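Local coordinates for purine nucleoside phosphorylase (Thermus thermophilus, PDB 6TK9), which catalyses the reversible phosphorolysis of purine nucleosides such as inosine and guanosine, releasing the free base and ribose 1-phosphate, at residues Y87-V92 and A137-G142; G181-F186 and S211-V216. One frame throughout, in Å; residues are numbered along the deposited sequence.

Interaction 1 of 2, residues Y87-V92 and A137-G142; sequences YSAEEV and ANPLRG
Ala89 and Pro139 carry this contact, a small apolar patch between the short helical turn 89-92 and the loop after strand 124-133. The pyrrolidine ring begins at CB, which lies 3.4 Å from the backbone O of Ala89 and 3.9 Å from Ala89 CB. The next atom, CG, sits at the tip of the ring and leads off toward helix 213-222. CD then comes back along the ring to meet Ala89 CB at 4.1 Å. That methyl points at the loop and rests on its backbone, 3.5 Å from Pro139 N, with Ala137 CB a little farther off. Glu90 adds little beyond CB near Pro139 O: its CG is anti to the backbone N (chi1 173°), and the extended chain carries the carboxylate away from the loop.

Each partner is stiffened by its own bonds. Asn138 OD1 takes the N-H of Leu140 in the carbonyl plane at 2.9 Å, an Asx turn inside the type I turn from Asn138 to Arg141. Asn138 ND2 goes instead to Ser190 OG of the second subunit, and Arg141 NH2 to Tyr87 O of that same subunit, so the loop side lies at a subunit interface. On the helix side, Ser88 OG accepts from Glu91 N at 3.3 Å, while Glu91 OE1 offers its anti lone pair to Ser88 N. This reciprocal pair is a classical capping box, here closing the N-terminus of a short helix that leans on a proline-bearing turn.

Interaction 2 of 2, residues G181-F186 and S211-V216; sequences GVYAWF and STVPEV. With PO4 (phosphate ion), chain G.
Trp185 lays one face of its indole against the ring of Pro214. Pro214 CD stands 3.7 Å from the centroid of the six-membered ring and just 7° off its normal, a CH-pi contact over the face, while Pro214 CG meets the rim at CH2. Tyr183, two residues back on the strand, points to the same side; in both residues CG is anti to the backbone N (chi1 near 180° in each), which swings the rings out toward the 211-216 segment. Val213 wedges between them. Its CG2 reaches Trp185 CB at 3.6 Å and the edge of the tyrosine ring at CD1 at 3.8 Å, and its CG1 approaches Trp185 CE3 obliquely. An alanine in place of Trp185 would probably open a gap beside Val213 and leave the Pro214 ring without its aromatic face.

At the far end of the tyrosine, OH donates to Ser211 O at 3.1 Å. The donor comes from above the carbonyl plane, 50° out of it, a slanted bond rather than one along a lone pair. Ser211 OG accepts from Thr212 OG1 at 2.8 Å and donates to phosphate O4 at a short 2.5 Å. Ser29, Arg80, His82 and Ala112 also bind the ion, consistent with the phosphate pocket of purine nucleoside phosphorylases.

Strand 179-185 runs parallel to both 124-133 and 207-209. The first of these neighbours places His128 against the Tyr183 ring, Tyr131 against Val213 and Asn133 against Trp185, so the start of helix 213-222 is seated on adjoining strands of the central sheet.

How the interactions relate
Helix 213-222 joins the two contacts, whose centres are about 14 Å apart. Pro214, in CH-pi contact with the indole in interaction 2, is also met from interaction 1: Pro139 CG lies 3.5 Å from Pro214 O, and Val92 CG1 lies 3.9 Å from Pro214 CG. The indole itself touches the loop, with Trp185 CZ3 3.3 Å from Ala137 O. The phosphate belongs to interaction 2, bound by Ser211; the closest approach from interaction 1 is Val92 CG1, 9.1 Å from phosphate O1. Glu215, near Val92, pairs with Arg80, which also binds the ion, so the 87-92 turn probably reaches the phosphate site indirectly, through these two; the 137-142 loop faces the second subunit.

Interaction 1 of 2, residues Y87-V92 and A137-G142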
ATOM      1  N   TYR A  87     -30.291   1.804  14.677  1.00 38.77           N
ATOM      2  CA  TYR A  87     -30.910   0.481  14.409  1.00 36.70           C
ATOM      3  C   TYR A  87     -29.789  -0.563  14.313  1.00 35.31           C
ATOM      4  O   TYR A  87     -28.762  -0.257  13.733  1.00 35.56           O
ATOM      5  CB  TYR A  87     -31.727   0.532  13.114  1.00 38.09           C
ATOM      6  CG  TYR A  87     -32.921   1.449  13.164  1.00 40.08           C
ATOM      7  CD1 TYR A  87     -33.986   1.183  14.015  1.00 44.25           C
ATOM      8  CD2 TYR A  87     -32.998   2.573  12.361  1.00 38.58           C
ATOM      9  CE1 TYR A  87     -35.091   2.016  14.077  1.00 43.23           C
ATOM     10  CE2 TYR A  87     -34.086   3.422  12.418  1.00 38.77           C
ATOM     11  CZ  TYR A  87     -35.131   3.140  13.275  1.00 42.06           C
ATOM     12  OH  TYR A  87     -36.214   3.952  13.328  1.00 46.36           O
ATOM     13  N   SER A  88     -29.978  -1.771  14.827  1.00 32.74           N
ATOM     14  CA  SER A  88     -29.032  -2.873  14.557  1.00 36.49           C
ATOM     15  C   SER A  88     -28.956  -3.121  13.037  1.00 41.18           C
ATOM     16  O   SER A  88     -29.882  -2.669  12.292  1.00 41.62           O
ATOM     17  CB  SER A  88     -29.407  -4.107  15.323  1.00 40.39           C
ATOM     18  OG  SER A  88     -30.784  -4.405  15.191  1.00 42.39           O
ATOM     19  N   ALA A  89     -27.866  -3.756  12.583  1.00 39.46           N
ATOM     20  CA  ALA A  89     -27.662  -4.237  11.193  1.00 39.52           C
ATOM     21  C   ALA A  89     -28.835  -5.142  10.801  1.00 39.70           C
ATOM     22  O   ALA A  89     -29.359  -4.987   9.687  1.00 41.03           O
ATOM     23  CB  ALA A  89     -26.338  -4.956  11.070  1.00 39.28           C
ATOM     24  N   GLU A  90     -29.282  -5.996  11.720  1.00 43.09           N
ATOM     25  CA  GLU A  90     -30.494  -6.837  11.550  1.00 50.50           C
ATOM     26  C   GLU A  90     -31.767  -5.975  11.366  1.00 49.04           C
ATOM     27  O   GLU A  90     -32.547  -6.240  10.428  1.00 44.78           O
ATOM     28  CB  GLU A  90     -30.582  -7.761  12.760  1.00 58.73           C
ATOM     29  CG  GLU A  90     -31.858  -8.569  12.809  1.00 66.73           C
ATOM     30  CD  GLU A  90     -32.234  -8.948  14.221  1.00 75.13           C
ATOM     31  OE1 GLU A  90     -32.321 -10.153  14.477  1.00 87.51           O
ATOM     32  OE2 GLU A  90     -32.416  -8.030  15.057  1.00 76.12           O
ATOM     33  N   GLU A  91     -31.996  -4.973  12.218  1.00 48.48           N
ATOM     34  CA  GLU A  91     -33.209  -4.111  12.155  1.00 46.94           C
ATOM     35  C   GLU A  91     -33.239  -3.404  10.798  1.00 48.40           C
ATOM     36  O   GLU A  91     -34.343  -3.265  10.219  1.00 55.38           O
ATOM     37  CB  GLU A  91     -33.251  -3.106  13.316  1.00 46.49           C
ATOM     38  CG  GLU A  91     -33.744  -3.691  14.641  1.00 44.37           C
ATOM     39  CD  GLU A  91     -33.797  -2.689  15.793  1.00 50.05           C
ATOM     40  OE1 GLU A  91     -32.823  -1.911  15.986  1.00 41.28           O
ATOM     41  OE2 GLU A  91     -34.828  -2.673  16.494  1.00 56.04           O
ATOM     42  N   VAL A  92     -32.062  -2.988  10.314  1.00 48.05           N
ATOM     43  CA  VAL A  92     -31.852  -2.255   9.028  1.00 43.03           C
ATOM     44  C   VAL A  92     -32.295  -3.138   7.848  1.00 38.35           C
ATOM     45  O   VAL A  92     -32.747  -2.578   6.829  1.00 42.80           O
ATOM     46  CB  VAL A  92     -30.382  -1.778   8.899  1.00 45.86           C
ATOM     47  CG1 VAL A  92     -29.961  -1.529   7.463  1.00 46.58           C
ATOM     48  CG2 VAL A  92     -30.100  -0.524   9.726  1.00 47.21           C
ATOM     49  N   ALA A 137     -20.228  -4.175  11.777  1.00 45.41           N
ATOM     50  CA  ALA A 137     -21.553  -4.772  12.078  1.00 42.75           C
ATOM     51  C   ALA A 137     -22.008  -5.642  10.901  1.00 41.76           C
ATOM     52  O   ALA A 137     -21.650  -5.353   9.741  1.00 45.60           O
ATOM     53  CB  ALA A 137     -22.549  -3.684  12.399  1.00 44.77           C
ATOM     54  N   ASN A 138     -22.738  -6.707  11.200  1.00 39.72           N
ATOM     55  CA  ASN A 138     -23.164  -7.699  10.196  1.00 35.78           C
ATOM     56  C   ASN A 138     -24.581  -8.122  10.545  1.00 36.60           C
ATOM     57  O   ASN A 138     -24.877  -8.555  11.647  1.00 34.63           O
ATOM     58  CB  ASN A 138     -22.181  -8.859  10.100  1.00 37.95           C
ATOM     59  CG  ASN A 138     -22.498  -9.737   8.908  1.00 42.33           C
ATOM     60  OD1 ASN A 138     -23.616 -10.250   8.792  1.00 44.86           O
ATOM     61  ND2 ASN A 138     -21.542  -9.883   8.005  1.00 39.72           N
ATOM     62  N   PRO A 139     -25.521  -8.021   9.597  1.00 37.56           N
ATOM     63  CA  PRO A 139     -26.914  -8.237   9.937  1.00 37.96           C
ATOM     64  C   PRO A 139     -27.166  -9.709  10.277  1.00 36.26           C
ATOM     65  O   PRO A 139     -28.165  -9.986  10.912  1.00 36.24           O
ATOM     66  CB  PRO A 139     -27.623  -7.758   8.670  1.00 39.86           C
ATOM     67  CG  PRO A 139     -26.638  -8.087   7.579  1.00 43.13           C
ATOM     68  CD  PRO A 139     -25.302  -7.717   8.178  1.00 40.68           C
ATOM     69  N   LEU A 140     -26.290 -10.615   9.840  1.00 34.18           N
ATOM     70  CA  LEU A 140     -26.493 -12.073  10.079  1.00 33.29           C
ATOM     71  C   LEU A 140     -25.996 -12.458  11.469  1.00 32.44           C
ATOM     72  O   LEU A 140     -26.154 -13.622  11.820  1.00 29.83           O
ATOM     73  CB  LEU A 140     -25.749 -12.895   9.027  1.00 30.78           C
ATOM     74  CG  LEU A 140     -26.205 -12.645   7.603  1.00 32.43           C
ATOM     75  CD1 LEU A 140     -25.512 -13.595   6.637  1.00 30.54           C
ATOM     76  CD2 LEU A 140     -27.718 -12.764   7.510  1.00 35.20           C
ATOM     77  N   ARG A 141     -25.340 -11.546  12.190  1.00 35.60           N
ATOM     78  CA  ARG A 141     -24.789 -11.880  13.525  1.00 36.99           C
ATOM     79  C   ARG A 141     -25.969 -12.230  14.430  1.00 35.69           C
ATOM     80  O   ARG A 141     -26.834 -11.365  14.577  1.00 40.94           O
ATOM     81  CB  ARG A 141     -23.964 -10.751  14.143  1.00 35.08           C
ATOM     82  CG  ARG A 141     -23.629 -11.034  15.596  1.00 36.74           C
ATOM     83  CD  ARG A 141     -22.534 -10.152  16.146  1.00 39.55           C
ATOM     84  NE  ARG A 141     -22.194 -10.510  17.517  1.00 37.18           N
ATOM     85  CZ  ARG A 141     -22.464  -9.762  18.581  1.00 39.09           C
ATOM     86  NH1 ARG A 141     -23.048  -8.586  18.430  1.00 35.88           N
ATOM     87  NH2 ARG A 141     -22.114 -10.171  19.791  1.00 37.96           N
ATOM     88  N   GLY A 142     -25.934 -13.426  15.018  1.00 35.27           N
ATOM     89  CA  GLY A 142     -26.985 -14.035  15.852  1.00 36.80           C
ATOM     90  C   GLY A 142     -27.269 -15.457  15.379  1.00 39.25           C
ATOM     91  O   GLY A 142     -26.491 -16.014  14.592  1.00 39.45           O
TER

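Interaction 2 of 2, residues G181-F186 and S211-V216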
ATOM      1  N   GLY A 181     -17.469   0.538  -9.599  1.00 54.01           N
ATOM      2  CA  GLY A 181     -16.476   0.332  -8.535  1.00 47.48           C
ATOM      3  C   GLY A 181     -17.017  -0.309  -7.279  1.00 46.66           C
ATOM      4  O   GLY A 181     -18.143  -0.883  -7.291  1.00 48.36           O
ATOM      5  N   VAL A 182     -16.192  -0.207  -6.234  1.00 42.67           N
ATOM      6  CA  VAL A 182     -16.363  -0.863  -4.911  1.00 40.77           C
ATOM      7  C   VAL A 182     -16.992   0.148  -3.978  1.00 36.86           C
ATOM      8  O   VAL A 182     -16.403   1.258  -3.873  1.00 32.62           O
ATOM      9  CB  VAL A 182     -15.007  -1.329  -4.357  1.00 42.23           C
ATOM     10  CG1 VAL A 182     -15.148  -1.998  -2.996  1.00 42.82           C
ATOM     11  CG2 VAL A 182     -14.306  -2.232  -5.351  1.00 38.91           C
ATOM     12  N   TYR A 183     -18.091  -0.248  -3.327  1.00 35.88           N
ATOM     13  CA  TYR A 183     -18.824   0.584  -2.331  1.00 40.68           C
ATOM     14  C   TYR A 183     -18.339   0.251  -0.919  1.00 37.65           C
ATOM     15  O   TYR A 183     -18.466  -0.913  -0.537  1.00 40.74           O
ATOM     16  CB  TYR A 183     -20.340   0.365  -2.433  1.00 40.42           C
ATOM     17  CG  TYR A 183     -21.181   1.204  -1.497  1.00 36.81           C
ATOM     18  CD1 TYR A 183     -21.481   0.759  -0.226  1.00 35.34           C
ATOM     19  CD2 TYR A 183     -21.722   2.416  -1.893  1.00 38.36           C
ATOM     20  CE1 TYR A 183     -22.288   1.489   0.628  1.00 36.38           C
ATOM     21  CE2 TYR A 183     -22.526   3.167  -1.046  1.00 38.23           C
ATOM     22  CZ  TYR A 183     -22.812   2.703   0.226  1.00 38.94           C
ATOM     23  OH  TYR A 183     -23.585   3.435   1.098  1.00 43.26           O
ATOM     24  N   ALA A 184     -17.844   1.244  -0.176  1.00 39.68           N
ATOM     25  CA  ALA A 184     -17.450   1.131   1.253  1.00 38.17           C
ATOM     26  C   ALA A 184     -18.557   1.683   2.162  1.00 37.33           C
ATOM     27  O   ALA A 184     -18.898   2.917   2.081  1.00 36.93           O
ATOM     28  CB  ALA A 184     -16.151   1.866   1.492  1.00 39.60           C
ATOM     29  N   TRP A 185     -19.077   0.812   3.021  1.00 33.85           N
ATOM     30  CA  TRP A 185     -19.993   1.130   4.151  1.00 33.32           C
ATOM     31  C   TRP A 185     -19.206   1.766   5.296  1.00 32.07           C
ATOM     32  O   TRP A 185     -18.542   1.042   6.015  1.00 34.68           O
ATOM     33  CB  TRP A 185     -20.723  -0.147   4.614  1.00 32.56           C
ATOM     34  CG  TRP A 185     -21.683   0.031   5.747  1.00 28.88           C
ATOM     35  CD1 TRP A 185     -22.265   1.192   6.162  1.00 29.64           C
ATOM     36  CD2 TRP A 185     -22.244  -1.007   6.557  1.00 28.97           C
ATOM     37  NE1 TRP A 185     -23.118   0.949   7.201  1.00 28.46           N
ATOM     38  CE2 TRP A 185     -23.125  -0.385   7.467  1.00 29.68           C
ATOM     39  CE3 TRP A 185     -22.063  -2.388   6.628  1.00 28.76           C
ATOM     40  CZ2 TRP A 185     -23.814  -1.093   8.440  1.00 30.20           C
ATOM     41  CZ3 TRP A 185     -22.735  -3.092   7.594  1.00 29.51           C
ATOM     42  CH2 TRP A 185     -23.603  -2.452   8.480  1.00 33.02           C
ATOM     43  N   PHE A 186     -19.268   3.086   5.423  1.00 37.24           N
ATOM     44  CA  PHE A 186     -18.720   3.886   6.550  1.00 34.96           C
ATOM     45  C   PHE A 186     -19.869   4.124   7.518  1.00 36.98           C
ATOM     46  O   PHE A 186     -20.941   4.495   7.041  1.00 39.01           O
ATOM     47  CB  PHE A 186     -18.151   5.208   6.030  1.00 36.12           C
ATOM     48  CG  PHE A 186     -17.488   6.069   7.070  1.00 38.00           C
ATOM     49  CD1 PHE A 186     -16.230   5.747   7.560  1.00 38.23           C
ATOM     50  CD2 PHE A 186     -18.113   7.204   7.554  1.00 37.73           C
ATOM     51  CE1 PHE A 186     -15.606   6.548   8.505  1.00 40.29           C
ATOM     52  CE2 PHE A 186     -17.492   7.996   8.511  1.00 44.83           C
ATOM     53  CZ  PHE A 186     -16.229   7.676   8.976  1.00 42.45           C
ATOM     54  N   SER A 211     -24.947   3.105   3.924  1.00 36.09           N
ATOM     55  CA  SER A 211     -26.097   2.181   3.719  1.00 36.22           C
ATOM     56  C   SER A 211     -25.707   0.963   2.867  1.00 37.95           C
ATOM     57  O   SER A 211     -24.538   0.850   2.534  1.00 38.25           O
ATOM     58  CB  SER A 211     -27.179   2.938   3.034  1.00 39.38           C
ATOM     59  OG  SER A 211     -26.853   3.120   1.660  1.00 39.87           O
ATOM     60  N   THR A 212     -26.682   0.111   2.498  1.00 41.40           N
ATOM     61  CA  THR A 212     -26.666  -0.830   1.332  1.00 36.88           C
ATOM     62  C   THR A 212     -25.996  -2.164   1.660  1.00 36.26           C
ATOM     63  O   THR A 212     -26.559  -3.218   1.306  1.00 33.59           O
ATOM     64  CB  THR A 212     -25.902  -0.258   0.135  1.00 40.91           C
ATOM     65  OG1 THR A 212     -26.460   1.027  -0.133  1.00 46.00           O
ATOM     66  CG2 THR A 212     -25.965  -1.137  -1.097  1.00 42.59           C
ATOM     67  N   VAL A 213     -24.798  -2.134   2.245  1.00 37.65           N
ATOM     68  CA  VAL A 213     -24.001  -3.374   2.493  1.00 35.54           C
ATOM     69  C   VAL A 213     -24.813  -4.334   3.364  1.00 34.24           C
ATOM     70  O   VAL A 213     -24.903  -5.506   3.041  1.00 37.03           O
ATOM     71  CB  VAL A 213     -22.613  -3.029   3.058  1.00 35.18           C
ATOM     72  CG1 VAL A 213     -21.875  -4.245   3.586  1.00 36.63           C
ATOM     73  CG2 VAL A 213     -21.780  -2.315   2.007  1.00 35.96           C
ATOM     74  N   PRO A 214     -25.472  -3.913   4.466  1.00 34.84           N
ATOM     75  CA  PRO A 214     -26.226  -4.870   5.272  1.00 34.55           C
ATOM     76  C   PRO A 214     -27.345  -5.498   4.428  1.00 34.90           C
ATOM     77  O   PRO A 214     -27.565  -6.679   4.544  1.00 34.31           O
ATOM     78  CB  PRO A 214     -26.750  -4.076   6.482  1.00 34.77           C
ATOM     79  CG  PRO A 214     -26.446  -2.610   6.199  1.00 34.93           C
ATOM     80  CD  PRO A 214     -25.479  -2.554   5.035  1.00 35.61           C
ATOM     81  N   GLU A 215     -28.004  -4.685   3.599  1.00 39.47           N
ATOM     82  CA  GLU A 215     -29.055  -5.115   2.637  1.00 41.86           C
ATOM     83  C   GLU A 215     -28.438  -6.153   1.693  1.00 43.41           C
ATOM     84  O   GLU A 215     -29.023  -7.262   1.564  1.00 46.80           O
ATOM     85  CB  GLU A 215     -29.670  -3.901   1.917  1.00 44.18           C
ATOM     86  CG  GLU A 215     -30.501  -3.022   2.842  1.00 46.04           C
ATOM     87  CD  GLU A 215     -30.423  -1.521   2.619  1.00 50.23           C
ATOM     88  OE1 GLU A 215     -31.028  -1.047   1.652  1.00 57.27           O
ATOM     89  OE2 GLU A 215     -29.784  -0.821   3.427  1.00 50.93           O
ATOM     90  N   VAL A 216     -27.287  -5.846   1.086  1.00 39.23           N
ATOM     91  CA  VAL A 216     -26.623  -6.783   0.135  1.00 35.12           C
ATOM     92  C   VAL A 216     -26.361  -8.130   0.817  1.00 34.67           C
ATOM     93  O   VAL A 216     -26.655  -9.141   0.199  1.00 34.89           O
ATOM     94  CB  VAL A 216     -25.325  -6.211  -0.432  1.00 36.29           C
ATOM     95  CG1 VAL A 216     -24.648  -7.263  -1.305  1.00 37.56           C
ATOM     96  CG2 VAL A 216     -25.568  -4.925  -1.208  1.00 37.51           C
TER
HETATM   97  P   PO4 G 301     -28.440   6.620   1.422  1.00 43.27           P
HETATM   98  O1  PO4 G 301     -29.548   6.002   2.290  1.00 38.46           O
HETATM   99  O2  PO4 G 301     -27.912   7.891   2.081  1.00 39.70           O
HETATM  100  O3  PO4 G 301     -28.964   6.973   0.045  1.00 44.60           O
HETATM  101  O4  PO4 G 301     -27.332   5.584   1.258  1.00 43.18           O